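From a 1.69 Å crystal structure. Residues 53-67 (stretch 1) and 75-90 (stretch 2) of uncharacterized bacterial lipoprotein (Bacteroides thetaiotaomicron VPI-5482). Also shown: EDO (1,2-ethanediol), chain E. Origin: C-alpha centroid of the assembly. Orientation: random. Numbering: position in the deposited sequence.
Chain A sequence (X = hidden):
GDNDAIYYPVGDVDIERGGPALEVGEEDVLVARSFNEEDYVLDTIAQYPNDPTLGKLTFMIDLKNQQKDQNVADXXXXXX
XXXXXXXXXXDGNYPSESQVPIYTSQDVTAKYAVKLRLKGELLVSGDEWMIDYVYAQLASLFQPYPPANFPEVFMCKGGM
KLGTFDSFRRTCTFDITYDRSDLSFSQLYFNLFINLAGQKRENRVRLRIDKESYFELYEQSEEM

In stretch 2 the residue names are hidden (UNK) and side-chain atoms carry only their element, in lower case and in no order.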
# COMPACT_ATOMS: atom_id res chain seq x y z
N THR A 53 -15.65 17.42 12.52
CA THR A 53 -15.60 18.32 11.37
C THR A 53 -15.90 17.49 10.12
O THR A 53 -15.36 16.39 9.94
CB THR A 53 -14.21 18.95 11.26
OG1 THR A 53 -13.90 19.66 12.48
CG2 THR A 53 -14.08 19.90 10.04
N LEU A 54 -16.75 18.05 9.27
CA LEU A 54 -17.18 17.38 8.06
C LEU A 54 -16.16 17.57 6.95
O LEU A 54 -15.48 18.60 6.85
CB LEU A 54 -18.51 17.97 7.57
CG LEU A 54 -19.64 17.97 8.58
CD1 LEU A 54 -20.90 18.58 7.98
CD2 LEU A 54 -19.90 16.55 9.08
N GLY A 55 -16.10 16.57 6.10
CA GLY A 55 -15.65 16.74 4.72
C GLY A 55 -14.34 16.11 4.28
O GLY A 55 -13.98 16.23 3.11
N LYS A 56 -13.60 15.49 5.19
CA LYS A 56 -12.30 14.92 4.84
C LYS A 56 -11.96 13.68 5.66
O LYS A 56 -12.12 13.68 6.88
CB LYS A 56 -11.23 15.99 5.07
CG LYS A 56 -9.85 15.68 4.58
CD LYS A 56 -9.02 16.97 4.82
CE LYS A 56 -7.54 16.76 4.94
NZ LYS A 56 -6.96 18.05 5.55
N LEU A 57 -11.49 12.65 4.98
CA LEU A 57 -11.00 11.42 5.62
C LEU A 57 -9.68 10.97 4.99
O LEU A 57 -9.68 10.48 3.85
CB LEU A 57 -12.05 10.33 5.52
CG LEU A 57 -13.43 10.59 6.13
CD1 LEU A 57 -14.42 9.53 5.59
CD2 LEU A 57 -13.37 10.57 7.65
N THR A 58 -8.60 11.11 5.74
CA THR A 58 -7.25 10.72 5.28
C THR A 58 -6.89 9.43 6.01
O THR A 58 -6.91 9.38 7.26
CB THR A 58 -6.25 11.80 5.57
OG1 THR A 58 -6.74 13.05 5.06
CG2 THR A 58 -4.91 11.42 4.91
N PHE A 59 -6.57 8.37 5.25
CA PHE A 59 -6.25 7.08 5.86
C PHE A 59 -5.35 6.26 5.01
O PHE A 59 -5.19 6.54 3.81
CB PHE A 59 -7.51 6.28 6.26
CG PHE A 59 -8.48 6.08 5.15
CD1 PHE A 59 -8.34 5.05 4.23
CD2 PHE A 59 -9.55 6.93 5.02
CE1 PHE A 59 -9.28 4.93 3.17
CE2 PHE A 59 -10.47 6.79 3.99
CZ PHE A 59 -10.35 5.78 3.09
N MSE A 60 -4.71 5.26 5.64
CA MSE A 60 -3.86 4.39 4.91
C MSE A 60 -4.22 2.93 5.16
O MSE A 60 -4.92 2.60 6.12
CB MSE A 60 -2.37 4.67 5.20
CG MSE A 60 -2.01 4.39 6.57
SE MSE A 60 -1.28 2.59 6.81
CE MSE A 60 -0.71 3.14 8.58
N ILE A 61 -3.76 2.09 4.23
CA ILE A 61 -4.07 0.67 4.25
C ILE A 61 -2.75 -0.08 4.41
O ILE A 61 -1.76 0.12 3.67
CB ILE A 61 -4.77 0.19 2.96
CG1 ILE A 61 -6.02 1.00 2.66
CG2 ILE A 61 -5.07 -1.35 3.05
CD1 ILE A 61 -7.05 0.97 3.76
N ASP A 62 -2.72 -0.97 5.41
CA ASP A 62 -1.63 -1.96 5.52
C ASP A 62 -2.04 -3.11 4.61
O ASP A 62 -3.06 -3.76 4.84
CB ASP A 62 -1.46 -2.50 6.95
CG ASP A 62 -0.83 -1.48 7.91
OD1 ASP A 62 -0.41 -0.38 7.50
OD2 ASP A 62 -0.78 -1.76 9.11
N LEU A 63 -1.24 -3.37 3.58
CA LEU A 63 -1.61 -4.34 2.54
C LEU A 63 -1.12 -5.73 2.92
O LEU A 63 0.07 -5.95 3.18
CB LEU A 63 -1.02 -3.95 1.19
CG LEU A 63 -1.69 -2.71 0.57
CD1 LEU A 63 -0.75 -2.26 -0.57
CD2 LEU A 63 -3.08 -3.00 0.07
N LYS A 64 -2.05 -6.67 2.96
CA LYS A 64 -1.75 -8.02 3.41
C LYS A 64 -2.46 -9.05 2.53
O LYS A 64 -3.48 -8.73 1.92
CB LYS A 64 -2.20 -8.21 4.87
CG LYS A 64 -1.51 -7.28 5.84
CD LYS A 64 -1.91 -7.54 7.30
CE LYS A 64 -1.27 -6.46 8.16
NZ LYS A 64 -1.53 -6.64 9.60
N ASN A 65 -1.93 -10.28 2.51
CA ASN A 65 -2.55 -11.42 1.85
C ASN A 65 -2.73 -12.54 2.87
O ASN A 65 -1.88 -12.68 3.76
CB ASN A 65 -1.74 -11.90 0.64
CG ASN A 65 -1.50 -10.79 -0.37
OD1 ASN A 65 -2.45 -10.23 -0.89
ND2 ASN A 65 -0.22 -10.46 -0.67
N GLN A 66 -3.80 -13.33 2.75
CA GLN A 66 -4.24 -14.19 3.86
C GLN A 66 -3.39 -15.45 4.07
O GLN A 66 -3.37 -15.97 5.19
CB GLN A 66 -5.71 -14.58 3.75
CG GLN A 66 -6.70 -13.40 3.89
CD GLN A 66 -8.10 -13.86 4.23
OE1 GLN A 66 -8.94 -14.05 3.34
NE2 GLN A 66 -8.35 -14.09 5.51
N GLN A 67 -2.77 -15.98 3.02
CA GLN A 67 -1.93 -17.19 3.11
C GLN A 67 -0.47 -16.85 3.14
O GLN A 67 -0.01 -15.96 2.40
CB GLN A 67 -2.16 -18.13 1.90
CG GLN A 67 -3.62 -18.47 1.59
CD GLN A 67 -4.37 -19.00 2.76
OE1 GLN A 67 -5.52 -18.59 3.02
NE2 GLN A 67 -3.75 -19.91 3.49
N UNK A 75 5.51 -13.00 8.72
CA UNK A 75 5.81 -11.58 8.47
C UNK A 75 4.53 -10.79 8.45
O UNK A 75 3.45 -11.37 8.30
c UNK A 75 6.00 -11.67 5.87
c UNK A 75 5.69 -12.97 5.48
c UNK A 75 5.11 -13.22 4.23
c UNK A 75 4.79 -12.17 3.37
c UNK A 75 5.71 -10.64 4.97
c UNK A 75 6.68 -11.37 7.21
c UNK A 75 5.10 -10.88 3.73
N UNK A 76 4.65 -9.47 8.54
CA UNK A 76 3.47 -8.61 8.67
C UNK A 76 2.60 -8.52 7.45
O UNK A 76 1.51 -8.02 7.54
c UNK A 76 3.87 -7.19 9.06
o UNK A 76 4.36 -7.99 11.30
c UNK A 76 4.56 -7.13 10.42
n UNK A 76 5.37 -6.08 10.61
N UNK A 77 3.07 -9.00 6.30
CA UNK A 77 2.26 -9.03 5.12
C UNK A 77 1.26 -10.16 5.04
O UNK A 77 0.59 -10.31 4.03
N UNK A 78 1.18 -10.97 6.10
CA UNK A 78 0.22 -12.07 6.18
C UNK A 78 -0.95 -11.66 7.05
O UNK A 78 -0.78 -11.28 8.21
c UNK A 78 2.07 -13.74 5.91
c UNK A 78 -0.20 -14.50 6.87
c UNK A 78 0.86 -13.34 6.76
N UNK A 79 -2.14 -11.72 6.46
CA UNK A 79 -3.37 -11.44 7.19
C UNK A 79 -4.38 -10.76 6.28
O UNK A 79 -4.34 -10.93 5.07
N UNK A 80 -5.31 -10.03 6.89
CA UNK A 80 -6.23 -9.17 6.14
C UNK A 80 -5.76 -7.71 6.25
O UNK A 80 -5.37 -7.25 7.33
c UNK A 80 -8.35 -10.63 6.41
c UNK A 80 -7.70 -9.27 6.62
n UNK A 80 -11.48 -12.20 8.01
c UNK A 80 -9.69 -10.71 7.15
c UNK A 80 -10.16 -12.13 7.31
N UNK A 81 -5.79 -7.02 5.12
CA UNK A 81 -5.53 -5.58 5.04
C UNK A 81 -6.41 -4.82 6.03
O UNK A 81 -7.53 -5.24 6.35
c UNK A 81 -5.79 -5.09 3.60
o UNK A 81 -4.90 -5.72 2.70
N UNK A 82 -5.89 -3.72 6.56
CA UNK A 82 -6.60 -2.92 7.51
C UNK A 82 -6.36 -1.43 7.26
O UNK A 82 -5.38 -1.03 6.64
c UNK A 82 -6.18 -3.31 8.92
c UNK A 82 -3.04 -2.91 11.01
c UNK A 82 -4.46 -3.29 10.71
n UNK A 82 -2.67 -3.26 12.43
c UNK A 82 -4.80 -2.95 9.24
N UNK A 83 -7.26 -0.63 7.76
CA UNK A 83 -7.33 0.81 7.53
C UNK A 83 -7.04 1.55 8.84
O UNK A 83 -7.64 1.25 9.90
c UNK A 83 -9.48 3.48 7.99
c UNK A 83 -8.74 1.14 7.06
c UNK A 83 -10.34 2.55 5.76
c UNK A 83 -9.18 2.57 6.74
N UNK A 84 -6.23 2.58 8.74
CA UNK A 84 -5.80 3.37 9.88
C UNK A 84 -5.97 4.83 9.52
O UNK A 84 -5.43 5.25 8.52
c UNK A 84 -3.86 3.98 11.42
c UNK A 84 -4.30 3.12 10.20
o UNK A 84 -4.10 1.74 10.55
N UNK A 85 -6.68 5.59 10.36
CA UNK A 85 -6.75 7.04 10.17
C UNK A 85 -5.44 7.78 10.39
O UNK A 85 -4.61 7.39 11.23
c UNK A 85 -7.77 7.63 11.12
c UNK A 85 -9.94 9.18 9.07
se UNK A 85 -10.01 7.23 9.26
c UNK A 85 -9.19 7.07 11.00
N UNK A 86 -5.29 8.89 9.67
CA UNK A 86 -4.20 9.83 9.91
C UNK A 86 -4.38 10.48 11.25
O UNK A 86 -5.40 10.29 11.94
o UNK A 86 -5.07 11.90 8.99
c UNK A 86 -4.11 10.89 8.82
N UNK A 87 -3.38 11.27 11.65
CA UNK A 87 -3.37 11.83 13.02
C UNK A 87 -4.53 12.79 13.29
O UNK A 87 -5.02 12.90 14.43
c UNK A 87 -1.02 11.07 15.01
c UNK A 87 -2.06 12.53 13.29
c UNK A 87 -0.87 11.63 13.63
c UNK A 87 0.43 12.47 13.50
N UNK A 88 -4.98 13.49 12.26
CA UNK A 88 -6.21 14.29 12.39
C UNK A 88 -6.69 14.89 11.09
O UNK A 88 -6.10 14.68 10.03
N UNK A 89 -7.76 15.68 11.20
CA UNK A 89 -8.37 16.27 10.05
C UNK A 89 -7.37 17.14 9.30
O UNK A 89 -7.37 17.16 8.06
c UNK A 89 -10.90 19.31 7.74
c UNK A 89 -9.59 17.08 10.50
c UNK A 89 -12.49 17.55 8.09
c UNK A 89 -10.45 17.63 9.40
o UNK A 89 -12.94 19.18 6.43
c UNK A 89 -10.10 18.79 8.73
c UNK A 89 -11.68 17.03 9.08
c UNK A 89 -12.11 18.70 7.43
N UNK A 90 -6.49 17.80 10.05
CA UNK A 90 -5.49 18.68 9.41
C UNK A 90 -4.07 18.11 9.42
O UNK A 90 -3.12 18.84 9.10
c UNK A 90 -6.87 22.27 10.02
n UNK A 90 -6.78 24.59 9.01
c UNK A 90 -6.42 23.13 8.82
c UNK A 90 -5.55 20.05 10.07
c UNK A 90 -6.86 20.78 9.72
C1 EDO E . -17.51 21.74 9.22
O1 EDO E . -17.88 20.61 9.95
C2 EDO E . -17.66 22.92 10.15
O2 EDO E . -16.36 23.26 10.61
O HOH W 1 -5.59 14.58 7.32
O HOH W 2 0.04 -2.44 12.27
O HOH W 3 -0.15 -9.21 10.11
O HOH W 4 -4.47 -6.51 9.79

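Position 75 carries one carbon leading to a ring of six carbons with no heteroatom, and nothing on stretch 1 lies within 4.5 Å: Phe-75. Position 76 has two carbons, the second bearing one oxygen and one nitrogen, an amide; its backbone O lies 3.2 Å from Lys-64 CE. It is Asn-76. Position 77 has no side-chain atoms and is Gly-77; an ideal CB would fall 2.6 Å from Phe-75 CE2, a clash. Its O accepts a hydrogen bond from Asn-65 N at 2.9 Å.

Position 78 shows one carbon carrying two more, a beta-branched, all-carbon side chain: Val-78. Its N bonds to Phe-75 O at 3.2 Å, within a type I turn, and its CG1 comes 3.9 Å from Gln-66 O. Position 79 again lacks side-chain atoms. At phi 145° and psi -156° a CB would be jammed against the preceding carbonyl, which calls for Gly-79; its N donates to Asn-65 O at 2.9 Å.

Position 80 has four carbons in a row ending in nitrogen, so Lys-80; its CE lies 3.2 Å from Gln-66 NE2. Position 81 has one carbon and one oxygen, the pattern of Ser-81. Lys-64 N donates to its OG at 3.0 Å with an angle of 161°, so a side chain here takes up a backbone NH.

Position 82 repeats the four-carbon chain with terminal nitrogen: Lys-82. Its CE is 3.2 Å from Asp-62 OD2, but its NZ stays 4.1 Å from that OD2, beyond a salt bridge; water 2 links the two groups, weakly on the Asp-62 side. Position 83 has four carbons forked at the second, hence Leu-83. Its CD1 sits over one face of the Phe-59 ring, 3.9 Å from the centroid, and its CB is 3.7 Å from Ile-61 CD1. Position 84 has one carbon bearing an oxygen and a carbon: Thr-84, whose CB is 3.9 Å from Met-60 CE.

Position 85 is unbranched, two carbons, selenium and a carbon, which identifies selenomethionine, Met-85. Its SE lies 4.0 Å from Phe-59 CB, and its CE 4.0 Å from Leu-57 CD2. Position 86, one carbon and one oxygen, is Ser-86; its N donates to Thr-58 O at 2.9 Å. Position 87 has four carbons forked at the second and no contact: Leu-87. Position 88, without side-chain atoms, is Gly-88.

Position 89 has a carbon, a six-carbon ring and an oxygen: Tyr-89. Its OH donates to Leu-54 O at 2.6 Å, while Thr-53 CG2 and Lys-56 CB cover opposite ring faces. Position 90, four carbons ending in nitrogen, is Lys-90.

The contact rests on antiparallel pairing: Met-60 and Thr-84 exchange two backbone bonds, and Asp-62 N donates to Lys-82 O at 2.9 Å. Phe-59, Ile-61, Leu-83 and Met-85 share one apolar face, while Tyr-89, clamped at one end, also accepts Lys-56 NZ at its O, 2.7 Å away.

Stretch 2, residues 75-90: FNGVGKSKLTMSLGYK
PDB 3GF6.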